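Local coordinates for protein enoyl-CoA hydratase (Bacillus halodurans, PDB 3LKE) that belongs to the crotonase-like superfamily and may act on acyl-CoA thioesters, as the enoyl-CoA hydratases do, although its reaction and substrate are not established, at residues E136-H139 and P145-G148; E85-L90 and E237-F242. All coordinates share one frame; numbering follows the deposited sequence.

Contact 1: residues E136-H139 and P145-G148; sequences ENFH and PDLG
Pro-145 is the first residue of 145-148 to meet Phe-138, and it does so with its CA. This atom sits over the middle of the phenyl ring, 3.8 Å from the centroid of Phe-138 and 13° off the ring normal, a CH-pi contact made almost straight down onto the face. CB of the same pyrrolidine adds a looser apolar touch, with Pro-145 CB 4.3 Å from Phe-138 CE2. The ring gets there because Phe-138 CG stands anti to its own carbonyl carbon (chi1 -56°), which carries the phenyl from the start of helix 138-141 toward the returning chain. That short helix and the loop after it connect strand 133-135 to helix 149-157 in the crotonase-like fold. Pro-145 also packs on Thr-215 of the second subunit.

Asp-146 comes next and meets the rim of the same ring: its OD1 lies near the ring plane, 3.8 Å from Phe-138 CE1, with the carboxylate turned 84° to the phenyl. A carboxylate oxygen at the electropositive C-H edge is probably mildly favourable, though no hydrogen bond is made across this contact. Leu-147 turns instead to Leu-87 and Leu-90 of helix 81-98, and Gly-148, at the N-cap position of helix 149-157, gives its backbone N to Glu-234 OE1.

Contact 2: residues E85-L90 and E237-F242; sequences EVLHVL and ELVALF
Leu-87 gives up more surface here than any other residue, pushing both its methyls from helix 81-98 toward helix 223-241. Its chi1 of -75° sets CG anti to the carbonyl carbon, and the extended chi2 makes CD1 the far tip of the side chain. Two partners meet that methyl. Leu-238 CD2 lies 4.2 Å from Leu-87 CD1 and, at 4.2 Å as well, from Leu-87 CD2, so a single methyl of Leu-238 faces the fork of the other leucine, the two side chains set at a slant to each other.

Leu-238 reaches this place by a different first torsion, with CG anti to the backbone N (chi1 -166°). The backbones stay well apart, the nearest CA atoms, those of Leu-87 and Leu-238, being 9.5 Å from each other, and the leucines bridge the gap. This is helix-to-helix packing within the crotonase-like fold, where a helix from the first half of the chain meets one from near its C-terminal end, the latter lying in a predicted coiled-coil region.

Val-239 plays the smaller part: its CG2 comes within 4.4 Å of Leu-87 CD1, and the same side chain also packs on Leu-83 and Arg-84 one turn earlier in helix 81-98. All three touching residues are buried and no hydrogen bond crosses between the segments. The residue before Leu-238, Glu-237, makes a salt bridge to Lys-217 of the second subunit.

Overall arrangement
Both contacts are buried and adjoin each other, contact 1 the deeper, with its centre about 12 Å from the centre of the chain against about 16 Å for contact 2, and nested inside the chain loop that contact 2 closes. Contact 1 is local, joining a short helix to the loop that follows it through a ring face and a carboxylate; contact 2 joins two long helices distant in sequence by aliphatic methyls alone. The loop 145-148 ties them together: Asp-146 OD2 packs 3.4 Å from Leu-238 CD2, and Leu-147 CD2 lies 3.7 Å from Leu-90 CB. Each contact also borders the second subunit, through His-139 and Pro-145 in one and Glu-237 and Leu-241 in the other.

Contact 1: residues E136-H139 and P145-G148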
# COMPACT_ATOMS: atom_id res chain seq x y z
N GLU A 136 -8.25 -10.88 17.22
CA GLU A 136 -7.82 -11.76 16.14
C GLU A 136 -7.05 -12.88 16.81
O GLU A 136 -5.92 -12.68 17.24
CB GLU A 136 -6.90 -11.01 15.18
CG GLU A 136 -7.50 -9.72 14.67
CD GLU A 136 -8.53 -9.94 13.59
OE1 GLU A 136 -8.78 -11.11 13.22
OE2 GLU A 136 -9.10 -8.94 13.09
N ASN A 137 -7.66 -14.06 16.92
CA ASN A 137 -7.11 -15.08 17.79
C ASN A 137 -6.63 -16.33 17.06
O ASN A 137 -6.49 -17.39 17.67
CB ASN A 137 -8.13 -15.46 18.85
CG ASN A 137 -7.49 -15.98 20.12
OD1 ASN A 137 -6.39 -15.55 20.50
ND2 ASN A 137 -8.17 -16.89 20.80
N PHE A 138 -6.38 -16.19 15.77
CA PHE A 138 -5.98 -17.32 14.93
C PHE A 138 -4.71 -18.02 15.44
O PHE A 138 -4.61 -19.24 15.36
CB PHE A 138 -5.74 -16.87 13.49
CG PHE A 138 -6.91 -16.18 12.85
CD1 PHE A 138 -7.99 -16.90 12.36
CD2 PHE A 138 -6.91 -14.79 12.71
CE1 PHE A 138 -9.05 -16.26 11.77
CE2 PHE A 138 -8.00 -14.14 12.12
CZ PHE A 138 -9.06 -14.88 11.64
N HIS A 139 -3.75 -17.24 15.94
CA HIS A 139 -2.44 -17.78 16.33
C HIS A 139 -2.58 -18.84 17.43
O HIS A 139 -2.04 -19.95 17.33
CB HIS A 139 -1.51 -16.65 16.79
CG HIS A 139 -0.11 -17.08 17.10
ND1 HIS A 139 0.78 -17.50 16.13
CD2 HIS A 139 0.57 -17.12 18.27
CE1 HIS A 139 1.94 -17.79 16.69
NE2 HIS A 139 1.84 -17.57 17.99
N PRO A 145 -5.84 -17.38 8.76
CA PRO A 145 -6.91 -16.39 8.69
C PRO A 145 -7.86 -16.72 7.56
O PRO A 145 -7.42 -17.17 6.49
CB PRO A 145 -6.17 -15.09 8.37
CG PRO A 145 -4.71 -15.38 8.60
CD PRO A 145 -4.53 -16.84 8.36
N ASP A 146 -9.15 -16.50 7.78
CA ASP A 146 -10.15 -16.76 6.77
C ASP A 146 -11.13 -15.60 6.65
O ASP A 146 -10.91 -14.52 7.22
CB ASP A 146 -10.88 -18.06 7.09
CG ASP A 146 -11.73 -17.95 8.34
OD1 ASP A 146 -11.59 -16.94 9.07
OD2 ASP A 146 -12.54 -18.86 8.60
N LEU A 147 -12.20 -15.82 5.88
CA LEU A 147 -13.21 -14.80 5.58
C LEU A 147 -12.60 -13.50 5.06
O LEU A 147 -13.10 -12.40 5.34
CB LEU A 147 -14.09 -14.54 6.80
CG LEU A 147 -14.68 -15.84 7.36
CD1 LEU A 147 -15.74 -15.53 8.41
CD2 LEU A 147 -15.26 -16.71 6.26
N GLY A 148 -11.53 -13.64 4.29
CA GLY A 148 -10.86 -12.49 3.68
C GLY A 148 -9.78 -11.83 4.51
O GLY A 148 -9.09 -10.92 4.02

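Contact 2: residues E85-L90 and E237-F242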
# COMPACT_ATOMS: atom_id res chain seq x y z
N GLU A 85 -19.12 -25.89 3.22
CA GLU A 85 -20.43 -25.28 3.07
C GLU A 85 -20.50 -23.90 3.73
O GLU A 85 -20.95 -22.93 3.10
CB GLU A 85 -21.52 -26.19 3.65
CG GLU A 85 -22.90 -25.55 3.74
CD GLU A 85 -23.95 -26.52 4.27
OE1 GLU A 85 -23.78 -27.75 4.10
OE2 GLU A 85 -24.95 -26.05 4.86
N VAL A 86 -20.04 -23.80 4.97
CA VAL A 86 -20.14 -22.53 5.70
C VAL A 86 -19.14 -21.51 5.17
O VAL A 86 -19.45 -20.33 5.05
CB VAL A 86 -19.98 -22.71 7.23
CG1 VAL A 86 -18.63 -23.26 7.58
CG2 VAL A 86 -20.22 -21.39 7.96
N LEU A 87 -17.94 -21.97 4.82
CA LEU A 87 -16.94 -21.10 4.22
C LEU A 87 -17.48 -20.54 2.92
O LEU A 87 -17.28 -19.37 2.61
CB LEU A 87 -15.64 -21.86 3.98
CG LEU A 87 -14.85 -22.09 5.26
CD1 LEU A 87 -13.64 -23.01 5.04
CD2 LEU A 87 -14.42 -20.75 5.88
N HIS A 88 -18.20 -21.37 2.17
CA HIS A 88 -18.73 -20.98 0.88
C HIS A 88 -19.70 -19.80 1.03
O HIS A 88 -19.58 -18.80 0.33
CB HIS A 88 -19.40 -22.18 0.19
CG HIS A 88 -20.03 -21.85 -1.12
ND1 HIS A 88 -19.30 -21.60 -2.26
CD2 HIS A 88 -21.33 -21.75 -1.49
CE1 HIS A 88 -20.12 -21.35 -3.27
NE2 HIS A 88 -21.36 -21.43 -2.83
N VAL A 89 -20.65 -19.94 1.95
CA VAL A 89 -21.65 -18.90 2.17
C VAL A 89 -21.00 -17.64 2.73
O VAL A 89 -21.26 -16.54 2.26
CB VAL A 89 -22.77 -19.40 3.11
CG1 VAL A 89 -23.78 -18.29 3.35
CG2 VAL A 89 -23.46 -20.62 2.50
N LEU A 90 -20.15 -17.80 3.73
CA LEU A 90 -19.52 -16.64 4.36
C LEU A 90 -18.52 -15.95 3.43
O LEU A 90 -18.43 -14.73 3.44
CB LEU A 90 -18.88 -17.00 5.69
CG LEU A 90 -19.83 -17.50 6.79
CD1 LEU A 90 -19.07 -17.89 8.04
CD2 LEU A 90 -20.91 -16.46 7.11
N GLU A 237 -6.59 -23.81 2.67
CA GLU A 237 -5.63 -23.86 3.77
C GLU A 237 -6.33 -24.20 5.08
O GLU A 237 -5.79 -24.95 5.90
CB GLU A 237 -4.86 -22.54 3.93
CG GLU A 237 -3.99 -22.15 2.73
CD GLU A 237 -2.85 -23.13 2.46
OE1 GLU A 237 -2.39 -23.83 3.39
OE2 GLU A 237 -2.39 -23.16 1.29
N LEU A 238 -7.50 -23.63 5.31
CA LEU A 238 -8.21 -23.87 6.56
C LEU A 238 -8.72 -25.31 6.62
O LEU A 238 -8.67 -25.94 7.67
CB LEU A 238 -9.38 -22.89 6.73
CG LEU A 238 -9.95 -22.84 8.15
CD1 LEU A 238 -8.89 -22.38 9.13
CD2 LEU A 238 -11.18 -21.95 8.22
N VAL A 239 -9.19 -25.82 5.50
CA VAL A 239 -9.73 -27.18 5.45
C VAL A 239 -8.62 -28.18 5.74
O VAL A 239 -8.83 -29.17 6.44
CB VAL A 239 -10.36 -27.49 4.08
CG1 VAL A 239 -10.57 -29.02 3.92
CG2 VAL A 239 -11.68 -26.75 3.92
N ALA A 240 -7.44 -27.89 5.20
CA ALA A 240 -6.28 -28.75 5.40
C ALA A 240 -5.87 -28.74 6.87
O ALA A 240 -5.47 -29.76 7.42
CB ALA A 240 -5.13 -28.31 4.50
N LEU A 241 -5.96 -27.59 7.53
CA LEU A 241 -5.57 -27.51 8.93
C LEU A 241 -6.59 -28.20 9.85
O LEU A 241 -6.23 -28.76 10.88
CB LEU A 241 -5.37 -26.05 9.35
CG LEU A 241 -4.06 -25.40 8.90
CD1 LEU A 241 -4.16 -23.87 9.01
CD2 LEU A 241 -2.89 -25.93 9.73
N PHE A 242 -7.86 -28.16 9.46
CA PHE A 242 -8.91 -28.76 10.30
C PHE A 242 -8.89 -30.29 10.25
O PHE A 242 -9.63 -30.95 10.98
CB PHE A 242 -10.28 -28.22 9.91
CG PHE A 242 -10.72 -27.06 10.75
CD1 PHE A 242 -10.08 -25.83 10.64
CD2 PHE A 242 -11.77 -27.19 11.65
CE1 PHE A 242 -10.47 -24.76 11.41
CE2 PHE A 242 -12.16 -26.11 12.44
CZ PHE A 242 -11.52 -24.90 12.32